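Local structure of cysteine desulfurase (Fervidobacterium islandicum, 6A6E) at residues Arg83-Asn88 with Thr299-Glu304; Gly190-Ile195 with Pro216-Asp221; Asp210-Val215 with Gly234-Gly239. The protein catalyses the pyridoxal-phosphate-dependent removal of sulfur from cysteine, probably through an enzyme-bound persulfide that supplies sulfur to the Suf system of iron-sulfur cluster assembly. All blocks are in the same frame, centred on the assembly; numbering follows the deposited sequence.

Contact 1 (Arg83-Asn88 with Thr299-Glu304); sequences REKVAN and TIDYLE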
ATOM      1  N   ARG A  83       1.755 -13.408   8.179  1.00 14.80           N
ATOM      2  CA  ARG A  83       0.369 -13.298   8.573  1.00 15.79           C
ATOM      3  C   ARG A  83       0.181 -13.962   9.950  1.00 18.52           C
ATOM      4  O   ARG A  83      -0.538 -13.441  10.854  1.00 17.45           O
ATOM      5  CB  ARG A  83      -0.574 -13.951   7.547  1.00 16.06           C
ATOM      6  CG  ARG A  83      -2.052 -13.644   7.788  1.00 16.41           C
ATOM      7  CD  ARG A  83      -3.012 -14.477   6.933  1.00 16.30           C
ATOM      8  NE  ARG A  83      -2.687 -14.400   5.501  1.00 18.78           N
ATOM      9  CZ  ARG A  83      -2.933 -13.368   4.685  1.00 17.39           C
ATOM     10  NH1 ARG A  83      -3.538 -12.251   5.122  1.00 17.04           N
ATOM     11  NH2 ARG A  83      -2.577 -13.443   3.412  1.00 17.70           N
ATOM     12  N   GLU A  84       0.827 -15.118  10.096  1.00 19.51           N
ATOM     13  CA  GLU A  84       0.741 -15.872  11.351  1.00 21.99           C
ATOM     14  C   GLU A  84       1.393 -15.155  12.555  1.00 18.25           C
ATOM     15  O   GLU A  84       0.869 -15.166  13.690  1.00 16.13           O
ATOM     16  CB  GLU A  84       1.259 -17.299  11.094  1.00 26.88           C
ATOM     17  CG  GLU A  84       1.452 -18.176  12.346  1.00 37.69           C
ATOM     18  CD  GLU A  84       0.156 -18.744  12.987  1.00 50.69           C
ATOM     19  OE1 GLU A  84       0.285 -19.701  13.810  1.00 60.90           O
ATOM     20  OE2 GLU A  84      -0.975 -18.261  12.698  1.00 53.97           O
ATOM     21  N   LYS A  85       2.529 -14.535  12.332  1.00 15.99           N
ATOM     22  CA  LYS A  85       3.156 -13.739  13.397  1.00 18.02           C
ATOM     23  C   LYS A  85       2.251 -12.601  13.862  1.00 17.83           C
ATOM     24  O   LYS A  85       2.168 -12.335  15.067  1.00 18.71           O
ATOM     25  CB  LYS A  85       4.480 -13.167  12.955  1.00 17.64           C
ATOM     26  CG  LYS A  85       5.493 -14.211  12.567  1.00 16.93           C
ATOM     27  CD  LYS A  85       6.742 -13.542  11.983  1.00 17.93           C
ATOM     28  CE  LYS A  85       7.734 -14.567  11.389  1.00 17.51           C
ATOM     29  NZ  LYS A  85       8.974 -13.979  10.865  1.00 17.04           N
ATOM     30  N   VAL A  86       1.526 -11.978  12.925  1.00 15.72           N
ATOM     31  CA  VAL A  86       0.628 -10.885  13.273  1.00 16.08           C
ATOM     32  C   VAL A  86      -0.590 -11.477  14.047  1.00 16.55           C
ATOM     33  O   VAL A  86      -1.057 -10.906  15.033  1.00 13.97           O
ATOM     34  CB  VAL A  86       0.173 -10.088  12.020  1.00 15.58           C
ATOM     35  CG1 VAL A  86      -0.986  -9.197  12.337  1.00 15.75           C
ATOM     36  CG2 VAL A  86       1.343  -9.312  11.415  1.00 15.32           C
ATOM     37  N   ALA A  87      -1.121 -12.587  13.564  1.00 15.88           N
ATOM     38  CA  ALA A  87      -2.243 -13.233  14.223  1.00 17.07           C
ATOM     39  C   ALA A  87      -1.817 -13.617  15.661  1.00 18.89           C
ATOM     40  O   ALA A  87      -2.556 -13.356  16.586  1.00 19.25           O
ATOM     41  CB  ALA A  87      -2.709 -14.482  13.438  1.00 17.24           C
ATOM     42  N   ASN A  88      -0.629 -14.176  15.847  1.00 18.91           N
ATOM     43  CA  ASN A  88      -0.226 -14.571  17.218  1.00 23.22           C
ATOM     44  C   ASN A  88      -0.048 -13.331  18.085  1.00 22.65           C
ATOM     45  O   ASN A  88      -0.377 -13.349  19.229  1.00 19.57           O
ATOM     46  CB  ASN A  88       1.077 -15.364  17.266  1.00 24.55           C
ATOM     47  CG  ASN A  88       0.958 -16.765  16.605  1.00 29.60           C
ATOM     48  OD1 ASN A  88      -0.141 -17.275  16.370  1.00 29.85           O
ATOM     49  ND2 ASN A  88       2.102 -17.354  16.272  1.00 30.92           N
ATOM     50  N   THR A 299       9.611  -7.214  12.357  1.00 19.70           N
ATOM     51  CA  THR A 299       9.445  -6.229  13.417  1.00 20.52           C
ATOM     52  C   THR A 299       8.816  -6.807  14.664  1.00 20.96           C
ATOM     53  O   THR A 299       9.298  -6.607  15.801  1.00 22.37           O
ATOM     54  CB  THR A 299       8.612  -5.049  12.876  1.00 23.02           C
ATOM     55  OG1 THR A 299       9.268  -4.546  11.695  1.00 23.29           O
ATOM     56  CG2 THR A 299       8.441  -3.988  13.844  1.00 22.00           C
ATOM     57  N   ILE A 300       7.755  -7.553  14.476  1.00 20.07           N
ATOM     58  CA  ILE A 300       7.136  -8.253  15.574  1.00 20.57           C
ATOM     59  C   ILE A 300       8.132  -9.272  16.184  1.00 23.91           C
ATOM     60  O   ILE A 300       8.173  -9.368  17.416  1.00 21.19           O
ATOM     61  CB  ILE A 300       5.819  -8.905  15.143  1.00 21.08           C
ATOM     62  CG1 ILE A 300       4.760  -7.826  14.870  1.00 21.35           C
ATOM     63  CG2 ILE A 300       5.230  -9.791  16.228  1.00 22.34           C
ATOM     64  CD1 ILE A 300       3.558  -8.414  14.180  1.00 22.04           C
ATOM     65  N   ASP A 301       8.907 -10.033  15.374  1.00 20.25           N
ATOM     66  CA  ASP A 301       9.906 -10.898  15.978  1.00 21.27           C
ATOM     67  C   ASP A 301      10.892 -10.102  16.857  1.00 22.67           C
ATOM     68  O   ASP A 301      11.284 -10.569  17.926  1.00 22.06           O
ATOM     69  CB  ASP A 301      10.755 -11.690  14.965  1.00 23.30           C
ATOM     70  CG  ASP A 301       9.940 -12.691  14.119  1.00 21.86           C
ATOM     71  OD1 ASP A 301       8.838 -13.129  14.555  1.00 22.83           O
ATOM     72  OD2 ASP A 301      10.435 -13.032  13.031  1.00 21.23           O
ATOM     73  N   TYR A 302      11.332  -8.950  16.386  1.00 21.41           N
ATOM     74  CA  TYR A 302      12.236  -8.091  17.151  1.00 21.73           C
ATOM     75  C   TYR A 302      11.629  -7.640  18.491  1.00 21.53           C
ATOM     76  O   TYR A 302      12.252  -7.761  19.582  1.00 21.21           O
ATOM     77  CB  TYR A 302      12.633  -6.906  16.312  1.00 22.74           C
ATOM     78  CG  TYR A 302      13.478  -5.880  17.011  1.00 22.68           C
ATOM     79  CD1 TYR A 302      14.840  -6.061  17.162  1.00 24.22           C
ATOM     80  CD2 TYR A 302      12.915  -4.717  17.510  1.00 22.36           C
ATOM     81  CE1 TYR A 302      15.626  -5.094  17.799  1.00 24.02           C
ATOM     82  CE2 TYR A 302      13.668  -3.776  18.192  1.00 23.56           C
ATOM     83  CZ  TYR A 302      15.028  -3.958  18.327  1.00 25.72           C
ATOM     84  OH  TYR A 302      15.782  -2.990  18.986  1.00 27.22           O
ATOM     85  N   LEU A 303      10.404  -7.167  18.458  1.00 21.64           N
ATOM     86  CA  LEU A 303       9.769  -6.741  19.662  1.00 22.82           C
ATOM     87  C   LEU A 303       9.623  -7.912  20.649  1.00 26.46           C
ATOM     88  O   LEU A 303       9.746  -7.717  21.844  1.00 25.49           O
ATOM     89  CB  LEU A 303       8.418  -6.116  19.377  1.00 25.35           C
ATOM     90  CG  LEU A 303       8.452  -4.771  18.616  1.00 27.42           C
ATOM     91  CD1 LEU A 303       7.045  -4.410  18.180  1.00 27.91           C
ATOM     92  CD2 LEU A 303       8.981  -3.715  19.537  1.00 28.26           C
ATOM     93  N   GLU A 304       9.290  -9.108  20.166  1.00 28.26           N
ATOM     94  CA  GLU A 304       9.069 -10.232  21.061  1.00 28.48           C
ATOM     95  C   GLU A 304      10.415 -10.726  21.590  1.00 27.51           C
ATOM     96  O   GLU A 304      10.428 -11.247  22.662  1.00 27.59           O
ATOM     97  CB  GLU A 304       8.295 -11.386  20.428  1.00 31.80           C
ATOM     98  CG  GLU A 304       7.085 -11.017  19.608  1.00 37.86           C
ATOM     99  CD  GLU A 304       5.739 -11.316  20.202  1.00 47.40           C
ATOM    100  OE1 GLU A 304       5.496 -10.868  21.335  1.00 50.12           O
ATOM    101  OE2 GLU A 304       4.877 -11.902  19.464  1.00 55.26           O
TER
HETATM  102  O   HOH W   1       4.047 -13.358  16.681  1.00 20.39           O
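K85 and I300 mark where the two helical segments come nearest, with CA atoms 7.1 Å apart. The short axes of 83-88 and 299-304 approach to 10.2 Å, and their N-to-C directions differ by 44°; the helices cross, and 217 Å² is buried between the segments. Packing fills the inner part of the interface. I300 CG1 stands anti to the carbonyl carbon (chi1 -70°), and the chain then runs out straight, carrying CD1 to 3.7 Å from V86 CG2. V86 suits this place although its CB points away from the other helix, because it is beta-branched: its CG2, anti to the carbonyl carbon, is the branch that meets I300. The flank of I300 is used too: its CG2 methyl lies 4.1 Å from K85 O. This is ordinary helix-helix packing within the aminotransferase class-V fold, in which helix 70-90 also rests on the edge strand 97-100: V86 touches I97 there as well as L296 on the partner helix. Polar groups close the solvent side. K85 reaches out with a fully extended chain, the length a lysine is suited to provide, and crosses D301 at about a right angle. Its NZ gives a salt bridge to D301 OD2 at 2.8 Å, meeting the syn side of that oxygen only 20° from the carboxylate plane. The other oxygen, D301 OD1, lies 3.3 Å from K85 CD, so the carboxylate also rests against the aliphatic part of the lysine, across it. Farther along, a water links the helices: it donates to K85 O at 2.7 Å and, over a longer 3.2 Å, to E304 OE2, using the reach of a glutamate that does not touch helix 83-88 directly.

Contact 2 (Gly190-Ile195 with Pro216-Asp221); sequences GQEMPI and PHKKVD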
ATOM      1  N   GLY A 190      -3.616  11.497  24.298  1.00 21.58           N
ATOM      2  CA  GLY A 190      -2.838  10.378  24.897  1.00 19.90           C
ATOM      3  C   GLY A 190      -3.742   9.396  25.659  1.00 19.93           C
ATOM      4  O   GLY A 190      -3.268   8.433  26.251  1.00 22.40           O
ATOM      5  N   GLN A 191      -5.050   9.627  25.671  1.00 19.51           N
ATOM      6  CA  GLN A 191      -5.941   8.814  26.508  1.00 18.83           C
ATOM      7  C   GLN A 191      -6.161   7.414  25.916  1.00 19.60           C
ATOM      8  O   GLN A 191      -6.725   7.291  24.813  1.00 18.92           O
ATOM      9  CB  GLN A 191      -7.321   9.479  26.678  1.00 19.46           C
ATOM     10  CG  GLN A 191      -8.198   8.697  27.659  1.00 19.29           C
ATOM     11  CD  GLN A 191      -9.601   9.211  27.819  1.00 21.23           C
ATOM     12  OE1 GLN A 191     -10.005  10.153  27.150  1.00 23.11           O
ATOM     13  NE2 GLN A 191     -10.392   8.531  28.687  1.00 20.13           N
ATOM     14  N   GLU A 192      -5.736   6.374  26.631  1.00 20.34           N
ATOM     15  CA  GLU A 192      -6.165   5.008  26.326  1.00 22.44           C
ATOM     16  C   GLU A 192      -7.643   4.817  26.698  1.00 23.58           C
ATOM     17  O   GLU A 192      -8.021   5.081  27.810  1.00 22.71           O
ATOM     18  CB  GLU A 192      -5.310   3.978  27.047  1.00 24.45           C
ATOM     19  CG  GLU A 192      -3.833   4.045  26.614  1.00 26.31           C
ATOM     20  CD  GLU A 192      -2.917   3.055  27.332  1.00 30.74           C
ATOM     21  OE1 GLU A 192      -3.359   2.449  28.329  1.00 30.75           O
ATOM     22  OE2 GLU A 192      -1.734   2.881  26.906  1.00 32.21           O
ATOM     23  N   MET A 193      -8.459   4.380  25.736  1.00 21.42           N
ATOM     24  CA  MET A 193      -9.881   4.296  25.914  1.00 22.68           C
ATOM     25  C   MET A 193     -10.313   2.978  26.598  1.00 22.31           C
ATOM     26  O   MET A 193      -9.679   1.936  26.427  1.00 21.23           O
ATOM     27  CB  MET A 193     -10.621   4.442  24.573  1.00 21.33           C
ATOM     28  CG  MET A 193     -10.437   5.790  23.878  1.00 24.91           C
ATOM     29  SD  MET A 193     -10.907   7.232  24.911  1.00 25.81           S
ATOM     30  CE  MET A 193     -10.366   8.640  23.928  1.00 25.33           C
ATOM     31  N   PRO A 194     -11.424   3.038  27.328  1.00 23.50           N
ATOM     32  CA  PRO A 194     -11.978   1.900  28.020  1.00 23.68           C
ATOM     33  C   PRO A 194     -12.750   1.040  27.017  1.00 23.16           C
ATOM     34  O   PRO A 194     -13.982   0.998  26.993  1.00 19.87           O
ATOM     35  CB  PRO A 194     -12.874   2.568  29.090  1.00 24.59           C
ATOM     36  CG  PRO A 194     -13.429   3.749  28.370  1.00 26.61           C
ATOM     37  CD  PRO A 194     -12.220   4.262  27.563  1.00 24.48           C
ATOM     38  N   ILE A 195     -12.015   0.305  26.189  1.00 21.84           N
ATOM     39  CA  ILE A 195     -12.644  -0.500  25.135  1.00 21.32           C
ATOM     40  C   ILE A 195     -13.685  -1.540  25.619  1.00 21.70           C
ATOM     41  O   ILE A 195     -14.781  -1.651  25.015  1.00 20.98           O
ATOM     42  CB  ILE A 195     -11.570  -1.248  24.315  1.00 21.40           C
ATOM     43  CG1 ILE A 195     -10.702  -0.234  23.592  1.00 23.17           C
ATOM     44  CG2 ILE A 195     -12.241  -2.172  23.316  1.00 21.12           C
ATOM     45  CD1 ILE A 195      -9.472  -0.849  22.948  1.00 27.08           C
ATOM     46  N   PRO A 216       1.167  -0.234  19.028  1.00 19.30           N
ATOM     47  CA  PRO A 216       2.625  -0.218  19.128  1.00 20.26           C
ATOM     48  C   PRO A 216       3.234  -0.358  20.528  1.00 20.08           C
ATOM     49  O   PRO A 216       4.405  -0.710  20.647  1.00 19.32           O
ATOM     50  CB  PRO A 216       2.982   1.182  18.614  1.00 21.30           C
ATOM     51  CG  PRO A 216       1.876   1.536  17.667  1.00 21.19           C
ATOM     52  CD  PRO A 216       0.660   0.974  18.345  1.00 20.66           C
ATOM     53  N   HIS A 217       2.507  -0.008  21.564  1.00 20.01           N
ATOM     54  CA  HIS A 217       3.140   0.011  22.898  1.00 24.17           C
ATOM     55  C   HIS A 217       2.328  -0.709  23.959  1.00 25.54           C
ATOM     56  O   HIS A 217       2.778  -0.788  25.110  1.00 25.47           O
ATOM     57  CB  HIS A 217       3.374   1.443  23.392  1.00 26.09           C
ATOM     58  CG  HIS A 217       2.111   2.134  23.708  1.00 25.14           C
ATOM     59  ND1 HIS A 217       1.547   2.097  24.968  1.00 25.30           N
ATOM     60  CD2 HIS A 217       1.280   2.875  22.936  1.00 25.81           C
ATOM     61  CE1 HIS A 217       0.391   2.747  24.949  1.00 25.81           C
ATOM     62  NE2 HIS A 217       0.202   3.236  23.731  1.00 25.77           N
ATOM     63  N   LYS A 218       1.180  -1.260  23.592  1.00 22.63           N
ATOM     64  CA  LYS A 218       0.424  -1.966  24.575  1.00 24.45           C
ATOM     65  C   LYS A 218      -0.141  -3.252  24.035  1.00 23.95           C
ATOM     66  O   LYS A 218      -0.682  -3.300  22.908  1.00 20.80           O
ATOM     67  CB  LYS A 218      -0.690  -1.080  25.075  1.00 26.08           C
ATOM     68  CG  LYS A 218      -1.523  -1.765  26.126  1.00 31.12           C
ATOM     69  CD  LYS A 218      -2.587  -0.868  26.677  1.00 30.05           C
ATOM     70  CE  LYS A 218      -2.837  -1.305  28.073  1.00 34.54           C
ATOM     71  NZ  LYS A 218      -4.054  -0.577  28.469  1.00 37.22           N
ATOM     72  N   LYS A 219      -0.051  -4.292  24.863  1.00 24.96           N
ATOM     73  CA  LYS A 219      -0.627  -5.566  24.541  1.00 26.20           C
ATOM     74  C   LYS A 219      -2.113  -5.505  24.160  1.00 26.13           C
ATOM     75  O   LYS A 219      -2.946  -4.913  24.860  1.00 21.74           O
ATOM     76  CB  LYS A 219      -0.421  -6.582  25.654  1.00 32.51           C
ATOM     77  CG  LYS A 219      -0.635  -7.983  25.138  1.00 39.84           C
ATOM     78  CD  LYS A 219      -0.711  -9.028  26.226  1.00 51.53           C
ATOM     79  CE  LYS A 219      -1.254 -10.339  25.650  1.00 60.64           C
ATOM     80  NZ  LYS A 219      -0.751 -11.486  26.466  1.00 66.59           N
ATOM     81  N   VAL A 220      -2.427  -6.133  23.024  1.00 23.13           N
ATOM     82  CA  VAL A 220      -3.802  -6.150  22.510  1.00 22.97           C
ATOM     83  C   VAL A 220      -4.178  -7.623  22.254  1.00 24.67           C
ATOM     84  O   VAL A 220      -3.456  -8.360  21.577  1.00 24.74           O
ATOM     85  CB  VAL A 220      -3.928  -5.291  21.240  1.00 23.85           C
ATOM     86  CG1 VAL A 220      -5.237  -5.540  20.500  1.00 24.05           C
ATOM     87  CG2 VAL A 220      -3.837  -3.795  21.562  1.00 24.67           C
ATOM     88  N   ASP A 221      -5.262  -8.079  22.886  1.00 25.80           N
ATOM     89  CA  ASP A 221      -5.765  -9.423  22.743  1.00 21.97           C
ATOM     90  C   ASP A 221      -7.194  -9.260  22.285  1.00 24.53           C
ATOM     91  O   ASP A 221      -8.082  -8.902  23.069  1.00 21.23           O
ATOM     92  CB  ASP A 221      -5.679 -10.146  24.065  1.00 25.32           C
ATOM     93  CG  ASP A 221      -6.320 -11.531  24.029  1.00 24.71           C
ATOM     94  OD1 ASP A 221      -7.226 -11.811  23.191  1.00 23.49           O
ATOM     95  OD2 ASP A 221      -5.873 -12.368  24.842  1.00 26.34           O
TER
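The two irregular segments stay well apart, their nearest CA atoms, of E192 and K218, 9.8 Å from each other, so side chains alone bridge the gap. Both of these residues are long and extended beyond CG. K218 sets off with CG anti to its own backbone nitrogen (chi1 -180°) and delivers NZ to E192 OE1 at 3.1 Å, forming a salt bridge. The ammonium comes from above the carboxylate plane, 50° out of it, so the hydrogen bond within the salt bridge is not in that plane, and charge probably matters more than direction. With an alanine in place of E192, K218 NZ would probably lose its carboxylate partner across this contact. E192 OE2 is turned to the edge of the H217 ring, but its separation from the ring carbon is doubtful in the model. The firm polar link of H217 runs through NE2 to Q185, a residue of the cofactor pocket, which makes this histidine a second-shell neighbour of the PLP site. The two segments follow the adjacent parallel strands 179-183 and 206-210 of the large sheet and lead into helices 195-201 and 222-225. P194 is the N-cap of the first helix; D221 caps the second through OD1, while helix 308-327 packs against H217 and K218.

Contact 3 (Asp210-Val215 with Gly234-Gly239); sequences DGAQLV and GHKILG. With PLP (pyridoxal-5'-phosphate), chain E.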
ATOM      1  N   ASP A 210      -9.862   1.818  16.189  1.00 17.04           N
ATOM      2  CA  ASP A 210      -8.697   2.393  15.612  1.00 16.51           C
ATOM      3  C   ASP A 210      -7.557   2.276  16.581  1.00 17.11           C
ATOM      4  O   ASP A 210      -7.417   3.070  17.506  1.00 17.37           O
ATOM      5  CB  ASP A 210      -8.983   3.857  15.160  1.00 18.00           C
ATOM      6  CG  ASP A 210      -7.730   4.614  14.643  1.00 19.18           C
ATOM      7  OD1 ASP A 210      -6.666   4.008  14.604  1.00 17.11           O
ATOM      8  OD2 ASP A 210      -7.825   5.842  14.329  1.00 22.71           O
ATOM      9  N   GLY A 211      -6.682   1.331  16.262  1.00 17.05           N
ATOM     10  CA  GLY A 211      -5.593   0.915  17.090  1.00 16.64           C
ATOM     11  C   GLY A 211      -4.258   1.545  16.768  1.00 16.74           C
ATOM     12  O   GLY A 211      -3.225   1.107  17.339  1.00 16.58           O
ATOM     13  N   ALA A 212      -4.228   2.561  15.896  1.00 17.62           N
ATOM     14  CA  ALA A 212      -2.904   3.008  15.338  1.00 15.70           C
ATOM     15  C   ALA A 212      -1.901   3.419  16.407  1.00 15.00           C
ATOM     16  O   ALA A 212      -0.683   3.179  16.254  1.00 14.64           O
ATOM     17  CB  ALA A 212      -3.067   4.140  14.314  1.00 16.39           C
ATOM     18  N   GLN A 213      -2.372   4.100  17.462  1.00 16.45           N
ATOM     19  CA  GLN A 213      -1.476   4.591  18.532  1.00 19.28           C
ATOM     20  C   GLN A 213      -1.332   3.573  19.662  1.00 20.20           C
ATOM     21  O   GLN A 213      -0.339   3.603  20.370  1.00 20.24           O
ATOM     22  CB  GLN A 213      -1.962   5.862  19.196  1.00 21.16           C
ATOM     23  CG  GLN A 213      -1.927   7.095  18.410  1.00 24.40           C
ATOM     24  CD  GLN A 213      -0.535   7.515  18.012  1.00 26.53           C
ATOM     25  OE1 GLN A 213       0.453   7.311  18.750  1.00 27.17           O
ATOM     26  NE2 GLN A 213      -0.444   8.101  16.811  1.00 23.97           N
ATOM     27  N   LEU A 214      -2.337   2.720  19.853  1.00 20.62           N
ATOM     28  CA  LEU A 214      -2.369   1.755  20.961  1.00 19.02           C
ATOM     29  C   LEU A 214      -1.494   0.541  20.721  1.00 20.06           C
ATOM     30  O   LEU A 214      -0.672   0.102  21.596  1.00 17.85           O
ATOM     31  CB  LEU A 214      -3.817   1.318  21.168  1.00 20.98           C
ATOM     32  CG  LEU A 214      -4.078   0.319  22.302  1.00 22.39           C
ATOM     33  CD1 LEU A 214      -3.765   1.004  23.624  1.00 24.47           C
ATOM     34  CD2 LEU A 214      -5.508  -0.211  22.300  1.00 23.95           C
ATOM     35  N   VAL A 215      -1.629  -0.037  19.525  1.00 18.62           N
ATOM     36  CA  VAL A 215      -1.004  -1.356  19.259  1.00 17.93           C
ATOM     37  C   VAL A 215       0.509  -1.339  19.392  1.00 18.60           C
ATOM     38  O   VAL A 215       1.100  -2.319  19.833  1.00 20.36           O
ATOM     39  CB  VAL A 215      -1.475  -1.910  17.878  1.00 17.83           C
ATOM     40  CG1 VAL A 215      -0.548  -3.024  17.335  1.00 18.73           C
ATOM     41  CG2 VAL A 215      -2.929  -2.356  17.977  1.00 17.95           C
ATOM     42  N   GLY A 234       1.708  -0.399  10.204  1.00 15.63           N
ATOM     43  CA  GLY A 234       3.049  -0.907  10.422  1.00 15.34           C
ATOM     44  C   GLY A 234       4.084   0.136  10.811  1.00 15.63           C
ATOM     45  O   GLY A 234       4.977  -0.158  11.653  1.00 16.24           O
ATOM     46  N   HIS A 235       3.979   1.332  10.209  1.00 15.82           N
ATOM     47  CA  HIS A 235       5.070   2.348  10.302  1.00 16.32           C
ATOM     48  C   HIS A 235       5.170   2.966  11.701  1.00 16.42           C
ATOM     49  O   HIS A 235       6.225   3.540  12.015  1.00 15.32           O
ATOM     50  CB  HIS A 235       5.012   3.475   9.246  1.00 14.72           C
ATOM     51  CG  HIS A 235       3.814   4.373   9.381  1.00 14.23           C
ATOM     52  ND1 HIS A 235       3.870   5.597  10.023  1.00 13.45           N
ATOM     53  CD2 HIS A 235       2.540   4.235   8.919  1.00 12.39           C
ATOM     54  CE1 HIS A 235       2.660   6.144  10.001  1.00 13.20           C
ATOM     55  NE2 HIS A 235       1.837   5.324   9.347  1.00 13.53           N
ATOM     56  N   LYS A 236       4.086   2.833  12.484  1.00 14.63           N
ATOM     57  CA  LYS A 236       4.041   3.252  13.863  1.00 16.52           C
ATOM     58  C   LYS A 236       4.529   2.252  14.910  1.00 15.82           C
ATOM     59  O   LYS A 236       4.650   2.628  16.085  1.00 13.83           O
ATOM     60  CB  LYS A 236       2.663   3.798  14.265  1.00 17.84           C
ATOM     61  CG  LYS A 236       2.342   5.120  13.551  1.00 20.37           C
ATOM     62  CD  LYS A 236       1.025   5.715  14.043  1.00 22.11           C
ATOM     63  CE  LYS A 236       0.641   6.904  13.199  1.00 24.85           C
ATOM     64  NZ  LYS A 236      -0.737   7.349  13.586  1.00 22.23           N
ATOM     65  N   ILE A 237       4.909   1.046  14.471  1.00 16.23           N
ATOM     66  CA  ILE A 237       5.457   0.041  15.339  1.00 16.98           C
ATOM     67  C   ILE A 237       6.824  -0.426  14.864  1.00 17.29           C
ATOM     68  O   ILE A 237       7.066  -1.647  14.766  1.00 17.87           O
ATOM     69  CB  ILE A 237       4.407  -1.090  15.519  1.00 17.51           C
ATOM     70  CG1 ILE A 237       4.827  -2.075  16.623  1.00 18.98           C
ATOM     71  CG2 ILE A 237       4.078  -1.814  14.236  1.00 18.06           C
ATOM     72  CD1 ILE A 237       3.766  -3.111  17.003  1.00 21.49           C
ATOM     73  N   LEU A 238       7.687   0.510  14.471  1.00 15.68           N
ATOM     74  CA  LEU A 238       9.011   0.214  13.904  1.00 17.36           C
ATOM     75  C   LEU A 238       8.998  -0.414  12.526  1.00 19.59           C
ATOM     76  O   LEU A 238      10.048  -0.710  11.960  1.00 19.35           O
ATOM     77  CB  LEU A 238       9.858  -0.693  14.831  1.00 18.25           C
ATOM     78  CG  LEU A 238       9.918  -0.332  16.302  1.00 19.85           C
ATOM     79  CD1 LEU A 238      10.664  -1.424  17.035  1.00 22.53           C
ATOM     80  CD2 LEU A 238      10.661   0.979  16.481  1.00 21.24           C
ATOM     81  N   GLY A 239       7.824  -0.526  11.913  1.00 20.33           N
ATOM     82  CA  GLY A 239       7.701  -1.288  10.687  1.00 18.13           C
ATOM     83  C   GLY A 239       7.842  -0.521   9.411  1.00 16.68           C
ATOM     84  O   GLY A 239       7.977   0.712   9.409  1.00 17.14           O
TER
HETATM   85  N1  PLP E 501      -5.596   7.011  13.893  1.00 19.48           N
HETATM   86  C2  PLP E 501      -4.746   7.316  14.839  1.00 20.85           C
HETATM   87  C2A PLP E 501      -5.209   7.471  16.249  1.00 22.09           C
HETATM   88  C3  PLP E 501      -3.355   7.539  14.445  1.00 19.44           C
HETATM   89  O3  PLP E 501      -2.493   7.880  15.386  1.00 26.25           O
HETATM   90  C4  PLP E 501      -2.938   7.346  13.057  1.00 19.60           C
HETATM   91  C4A PLP E 501      -1.563   7.455  12.607  1.00 18.76           C
HETATM   92  C5  PLP E 501      -3.984   7.038  12.077  1.00 19.01           C
HETATM   93  C6  PLP E 501      -5.241   6.896  12.582  1.00 19.13           C
HETATM   94  C5A PLP E 501      -3.694   6.906  10.578  1.00 19.80           C
HETATM   95  O4P PLP E 501      -2.633   6.067  10.146  1.00 18.93           O
HETATM   96  P   PLP E 501      -2.009   6.001   8.650  1.00 19.91           P
HETATM   97  O1P PLP E 501      -3.045   5.500   7.725  1.00 17.09           O
HETATM   98  O2P PLP E 501      -1.529   7.411   8.456  1.00 20.06           O
HETATM   99  O3P PLP E 501      -0.923   4.992   8.875  1.00 18.36           O
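K236 stretches from its segment past A212 to the cofactor, where its NZ is bonded to PLP C4A at 1.3 Å: the internal aldimine (Schiff base) of a PLP enzyme, here in the fold-type I, aminotransferase class-V architecture. Only a lysine offers a primary amine on so long an arm, and here the chain is extended throughout beyond CG. On the way its CD passes A212 O at 3.8 Å. A212 suits its place by being small: the pyridine ring lies directly against its methyl, with CB over the face at 3.4 Å from PLP C3. Next to it Q213, bent at chi2 (-63°), turns its amide back so that NE2 donates to PLP O3 over a short 2.5 Å; NE2 also lies near K236 NZ, but both are donors and no bond joins them. D210 makes an Asx turn, its OD1 accepting from the A212 backbone N, while OD2 stands 2.6 Å from PLP N1. At the far end H235 NE2 donates to PLP O3P at 2.8 Å, with S42 holding its other nitrogen, and T287 of the second subunit also hydrogen-bonds the cofactor. I237, next in the chain after the lysine, supplies the apolar part of the contact, touching L296 and L303 of helix 290-306 as well as V215: its CD1 methyl lies 4.3 Å from V215 CG1 and 4.0 Å from V215 O.

In the fold
From the N terminus, the chain first reaches helix 70-90, where contact 1 opens a long loop that closes only at helix 290-306; both other contacts nest inside it. Segment 190-195 of contact 2 comes next, then 210-215 of contact 3, 216-221 of contact 2 and 234-239 of contact 3, so these two cross. They interlock the loops that follow neighbouring strands 179-183, 206-210 and 229-233 of the large sheet. P216 joins them, its CB lying 3.4 Å from K236 O. The PLP-bearing loop is backed in turn by contact 1: L303 CD1 packs 3.6 Å from I237 CG1. Contacts 1 and 2 do not touch each other.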